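Local structure of putative hemoglobin-like oxygen-binding protein (Pseudoalteromonas haloplanktis, 4UUR) at residues 100-103 against 104-107; 33-36 against 37-41. The protein binds heme b and, as a group II truncated hemoglobin, is probably an oxygen-binding or oxygen-carrying protein. All coordinates share one frame; numbering follows the deposited sequence.

Contact 1 of 2, residues 100-103 against 104-107. With HEM (protoporphyrin IX containing Fe), chain C.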
loop_
_atom_site.group_PDB
_atom_site.type_symbol
_atom_site.label_atom_id
_atom_site.label_comp_id
_atom_site.label_asym_id
_atom_site.label_seq_id
_atom_site.Cartn_x
_atom_site.Cartn_y
_atom_site.Cartn_z
ATOM N N THR A 100 2.936 -5.367 15.947
ATOM C CA THR A 100 1.672 -5.196 16.629
ATOM C C THR A 100 0.854 -4.229 15.767
ATOM O O THR A 100 1.223 -3.085 15.597
ATOM C CB THR A 100 1.910 -4.589 18.026
ATOM O OG1 THR A 100 2.672 -5.506 18.832
ATOM C CG2 THR A 100 0.577 -4.205 18.738
ATOM N N ILE A 101 -0.245 -4.695 15.203
ATOM C CA ILE A 101 -1.128 -3.856 14.375
ATOM C C ILE A 101 -2.555 -3.858 14.921
ATOM O O ILE A 101 -3.250 -4.865 14.802
ATOM C CB ILE A 101 -1.146 -4.414 12.954
ATOM C CG1 ILE A 101 0.267 -4.451 12.402
ATOM C CG2 ILE A 101 -2.079 -3.598 12.070
ATOM C CD1 ILE A 101 0.363 -5.156 11.090
ATOM N N ASP A 102 -2.983 -2.738 15.502
ATOM C CA ASP A 102 -4.381 -2.546 15.949
ATOM C C ASP A 102 -5.232 -1.737 14.932
ATOM O O ASP A 102 -4.739 -1.318 13.883
ATOM C CB ASP A 102 -4.419 -1.847 17.331
ATOM C CG ASP A 102 -3.715 -0.517 17.318
ATOM O OD1 ASP A 102 -3.462 -0.012 16.201
ATOM O OD2 ASP A 102 -3.361 0.012 18.397
ATOM N N GLN A 103 -6.513 -1.536 15.259
ATOM C CA GLN A 103 -7.451 -0.754 14.469
ATOM C C GLN A 103 -6.876 0.630 14.146
ATOM O O GLN A 103 -6.924 1.124 13.013
ATOM C CB GLN A 103 -8.766 -0.587 15.283
ATOM C CG GLN A 103 -9.941 0.046 14.536
ATOM C CD GLN A 103 -10.324 -0.739 13.288
ATOM O OE1 GLN A 103 -10.629 -1.935 13.366
ATOM N NE2 GLN A 103 -10.300 -0.073 12.125
ATOM N N ASP A 104 -6.342 1.256 15.169
ATOM C CA ASP A 104 -5.787 2.572 15.046
ATOM C C ASP A 104 -4.735 2.661 13.913
ATOM O O ASP A 104 -4.731 3.619 13.123
ATOM C CB ASP A 104 -5.213 2.963 16.401
ATOM C CG ASP A 104 -4.439 4.253 16.370
ATOM O OD1 ASP A 104 -4.810 5.172 15.586
ATOM O OD2 ASP A 104 -3.460 4.332 17.175
ATOM N N LEU A 105 -3.846 1.681 13.848
ATOM C CA LEU A 105 -2.811 1.671 12.837
ATOM C C LEU A 105 -3.357 1.289 11.473
ATOM O O LEU A 105 -2.894 1.811 10.469
ATOM C CB LEU A 105 -1.643 0.747 13.228
ATOM C CG LEU A 105 -0.767 1.212 14.382
ATOM C CD1 LEU A 105 0.105 0.036 14.882
ATOM C CD2 LEU A 105 0.089 2.397 13.973
ATOM N N ARG A 106 -4.319 0.384 11.432
ATOM C CA ARG A 106 -5.035 0.113 10.207
ATOM C C ARG A 106 -5.683 1.378 9.602
ATOM O O ARG A 106 -5.608 1.601 8.395
ATOM C CB ARG A 106 -6.123 -0.913 10.418
ATOM C CG ARG A 106 -6.559 -1.550 9.097
ATOM C CD ARG A 106 -8.080 -1.677 8.937
ATOM N NE ARG A 106 -8.714 -0.407 8.585
ATOM C CZ ARG A 106 -9.556 -0.191 7.569
ATOM N NH1 ARG A 106 -9.964 -1.137 6.725
ATOM N NH2 ARG A 106 -9.999 1.032 7.404
ATOM N N ASP A 107 -6.295 2.197 10.448
ATOM C CA ASP A 107 -6.974 3.399 9.974
ATOM C C ASP A 107 -5.994 4.444 9.464
ATOM O O ASP A 107 -6.283 5.107 8.479
ATOM C CB ASP A 107 -7.837 4.012 11.084
ATOM C CG ASP A 107 -9.038 3.151 11.446
ATOM O OD1 ASP A 107 -9.556 2.377 10.624
ATOM O OD2 ASP A 107 -9.476 3.271 12.596
HETATM C CHA HEM C . 5.795 -4.161 5.202
HETATM C CHB HEM C . 3.038 -1.852 8.486
HETATM C CHC HEM C . -0.850 -2.991 5.808
HETATM C CHD HEM C . 2.036 -4.332 2.248
HETATM C C1A HEM C . 5.384 -3.470 6.328
HETATM C C2A HEM C . 6.231 -3.022 7.343
HETATM C C3A HEM C . 5.457 -2.356 8.245
HETATM C C4A HEM C . 4.110 -2.399 7.815
HETATM C CMA HEM C . 5.940 -1.687 9.526
HETATM C CAA HEM C . 7.729 -3.220 7.460
HETATM C CBA HEM C . 8.499 -2.687 6.252
HETATM C CGA HEM C . 9.888 -2.161 6.550
HETATM O O1A HEM C . 10.143 -1.144 7.228
HETATM O O2A HEM C . 10.833 -2.771 6.025
HETATM C C1B HEM C . 1.714 -2.007 8.043
HETATM C C2B HEM C . 0.558 -1.684 8.816
HETATM C C3B HEM C . -0.540 -2.016 8.066
HETATM C C4B HEM C . -0.002 -2.602 6.841
HETATM C CMB HEM C . 0.621 -1.027 10.184
HETATM C CAB HEM C . -2.029 -1.982 8.222
HETATM C CBB HEM C . -2.591 -1.726 9.358
HETATM C C1C HEM C . -0.429 -3.374 4.541
HETATM C C2C HEM C . -1.237 -3.581 3.412
HETATM C C3C HEM C . -0.393 -3.991 2.408
HETATM C C4C HEM C . 0.921 -3.979 2.933
HETATM C CMC HEM C . -2.752 -3.427 3.386
HETATM C CAC HEM C . -0.669 -4.317 0.992
HETATM C CBC HEM C . -1.849 -4.089 0.426
HETATM C C1D HEM C . 3.258 -4.421 2.837
HETATM C C2D HEM C . 4.388 -4.992 2.109
HETATM C C3D HEM C . 5.417 -4.940 2.927
HETATM C C4D HEM C . 4.917 -4.353 4.160
HETATM C CMD HEM C . 4.438 -5.561 0.718
HETATM C CAD HEM C . 6.815 -5.467 2.652
HETATM C CBD HEM C . 6.843 -6.867 3.273
HETATM C CGD HEM C . 8.144 -7.642 3.035
HETATM O O1D HEM C . 9.146 -7.116 2.527
HETATM O O2D HEM C . 8.256 -8.845 3.348
HETATM N NA HEM C . 4.085 -3.036 6.615
HETATM N NB HEM C . 1.311 -2.532 6.903
HETATM N NC HEM C . 0.853 -3.587 4.215
HETATM N ND HEM C . 3.619 -4.004 4.030
HETATM FE FE HEM C . 2.523 -3.317 5.397
HETATM O O HOH W 1 2.877 -1.315 4.578
#
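D102 caps the start of the helix that runs on through L105: its OD1 accepts the amide N of L105 at 2.9 Å (N-H...O 156°), met nearly along the carboxylate's C-O axis. This is an N-cap. With CG between the backbone N and the carbonyl carbon (chi1 58°), the carboxylate folds back over the first turn, where OD1 also touches L105 CG. The D104 side chain lies alongside that of D102, pointing the same way, but its OD1 is turned to Q108 NE2; D104 OD2 stands 4.5 Å from D102 OD1, a like-charge proximity that the amide N-H groups of the helix start probably offset in part.

Backbone bonds continue the turn, R106 N to D102 O at 3.0 Å and D107 N to Q103 O at 2.9 Å.

A second polar link joins side chains. Q103, bent at chi2 (58°), turns its amide forward along the first turn, and NE2 donates to D107 OD1 at 3.0 Å; the acceptor lies in the amide plane, whereas the donor stands above the carboxylate plane. The same OD1 makes a long salt bridge to R106 NH2 (3.5 Å). With an alanine at D107, the Q103 amide is likely to lose its acceptor and turn more freely, and R106 NH2 its neighbouring carboxylate.

Toward the heme, I101 CG2 lies 3.3 Å from HEM CBB, a vinyl carbon that R106 CA also approaches. Separately, L105 CD1 packs 3.4 Å from the backbone O of T100.

I101 touches H96, the axial iron ligand, and its backbone N bonds to N143 OD1. The contact thus sits where the loop after helix 92-95 enters helix 103-120, beside the heme vinyl that ends in CBB, with R106 NH1 reaching weakly to S139 of helix 124-141.

Contact 2 of 2, residues 33-36 against 37-41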
loop_
_atom_site.group_PDB
_atom_site.type_symbol
_atom_site.label_atom_id
_atom_site.label_comp_id
_atom_site.label_asym_id
_atom_site.label_seq_id
_atom_site.Cartn_x
_atom_site.Cartn_y
_atom_site.Cartn_z
ATOM N N GLY A 33 2.505 4.297 -12.966
ATOM C CA GLY A 33 1.334 4.404 -12.115
ATOM C C GLY A 33 1.523 3.704 -10.782
ATOM O O GLY A 33 1.182 4.247 -9.743
ATOM N N ALA A 34 2.031 2.472 -10.805
ATOM C CA ALA A 34 2.323 1.743 -9.564
ATOM C C ALA A 34 3.397 2.448 -8.737
ATOM O O ALA A 34 3.231 2.637 -7.543
ATOM C CB ALA A 34 2.767 0.347 -9.886
ATOM N N LEU A 35 4.493 2.839 -9.385
ATOM C CA LEU A 35 5.537 3.642 -8.736
ATOM C C LEU A 35 4.977 4.891 -8.073
ATOM O O LEU A 35 5.291 5.137 -6.925
ATOM C CB LEU A 35 6.620 4.111 -9.684
ATOM C CG LEU A 35 8.027 3.513 -9.591
ATOM C CD1 LEU A 35 9.028 4.519 -10.187
ATOM C CD2 LEU A 35 8.441 3.097 -8.180
ATOM N N ALA A 36 4.166 5.662 -8.795
ATOM C CA ALA A 36 3.604 6.902 -8.248
ATOM C C ALA A 36 2.721 6.675 -7.047
ATOM O O ALA A 36 2.727 7.483 -6.158
ATOM C CB ALA A 36 2.835 7.692 -9.308
ATOM N N ILE A 37 1.946 5.600 -7.021
ATOM C CA ILE A 37 1.137 5.262 -5.843
ATOM C C ILE A 37 1.985 4.899 -4.593
ATOM O O ILE A 37 1.723 5.353 -3.444
ATOM C CB ILE A 37 0.150 4.134 -6.176
ATOM C CG1 ILE A 37 -0.908 4.692 -7.128
ATOM C CG2 ILE A 37 -0.497 3.536 -4.915
ATOM C CD1 ILE A 37 -1.917 3.674 -7.617
ATOM N N ALA A 38 2.987 4.071 -4.820
ATOM C CA ALA A 38 3.849 3.610 -3.763
ATOM C C ALA A 38 4.567 4.808 -3.151
ATOM O O ALA A 38 4.647 4.962 -1.924
ATOM C CB ALA A 38 4.856 2.610 -4.334
ATOM N N ASN A 39 5.085 5.674 -4.013
ATOM C CA ASN A 39 5.822 6.798 -3.551
ATOM C C ASN A 39 4.999 7.849 -2.902
ATOM O O ASN A 39 5.448 8.403 -1.936
ATOM C CB ASN A 39 6.718 7.393 -4.634
ATOM C CG ASN A 39 7.978 6.580 -4.814
ATOM O OD1 ASN A 39 8.720 6.330 -3.875
ATOM N ND2 ASN A 39 8.169 6.090 -5.987
ATOM N N ARG A 40 3.841 8.152 -3.449
ATOM C CA ARG A 40 2.911 9.123 -2.862
ATOM C C ARG A 40 2.447 8.660 -1.474
ATOM O O ARG A 40 2.347 9.463 -0.548
ATOM C CB ARG A 40 1.689 9.228 -3.742
ATOM C CG ARG A 40 0.542 10.091 -3.189
ATOM C CD ARG A 40 0.777 11.562 -3.393
ATOM N NE ARG A 40 0.591 11.890 -4.797
ATOM C CZ ARG A 40 0.729 13.104 -5.318
ATOM N NH1 ARG A 40 1.083 14.159 -4.591
ATOM N NH2 ARG A 40 0.488 13.269 -6.587
ATOM N N PHE A 41 2.162 7.366 -1.349
ATOM C CA PHE A 41 1.749 6.747 -0.085
ATOM C C PHE A 41 2.745 7.057 1.035
ATOM O O PHE A 41 2.361 7.557 2.080
ATOM C CB PHE A 41 1.610 5.211 -0.266
ATOM C CG PHE A 41 1.217 4.482 0.988
ATOM C CD1 PHE A 41 -0.019 4.684 1.578
ATOM C CD2 PHE A 41 2.093 3.636 1.606
ATOM C CE1 PHE A 41 -0.362 4.037 2.744
ATOM C CE2 PHE A 41 1.742 2.964 2.750
ATOM C CZ PHE A 41 0.507 3.150 3.309
#
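The N39 amide, a flat group, stands beside the L35 side chain, both pointing the same way on one flank of helix 31-45, an alpha-helix of the globin fold. Its ND2 is 3.7 Å from L35 CD2 and makes a weak hydrogen bond to L35 O (3.2 Å); OD1 accepts from R66 NH1 in helix 63-76. CG lies beside the backbone N, which brings the amide back towards the preceding turn. The F41 ring leads away from 33-36 and instead meets F69 and W109, with planes about 35° and 50° from its own. The guanidinium of R40 likewise leads away from 33-36, to helix 103-120, its NH2 in a salt bridge with E120 OE2.

Four i to i+4 backbone bonds carry the turn itself: I37 N to G33 O, A38 N to A34 O, N39 N to L35 O and R40 N to A36 O, the last at 3.0 Å.

The alanines lie against neighbouring helices: A34 touches F70 and A38 touches F69, both of helix 63-76, while A36 meets E120 of helix 103-120. I37 spans the two, reaching L73 and E120. Its CG1, beside the backbone N and anti to the carbonyl carbon (chi1 -69°), rests 3.4 Å from G33 O.

Contact 1 is mainly a surface contact, its centre about 14 Å from the chain centre, whereas contact 2 is partly buried at about 9 Å; they lie on opposite sides of that centre, with nearest atoms about 8 Å apart. Both involve helix 103-120: contact 1 forms its start, and contact 2 packs along it from W109 to E120. Their chemistry follows their place. At the helix start, side-chain carboxylates and an amide supply polar links within the segment while aliphatic groups face the heme. Inside helix 31-45, backbone bonds dominate, and the stronger polar side-chain links run across to R66 of helix 63-76 and E120 of helix 103-120.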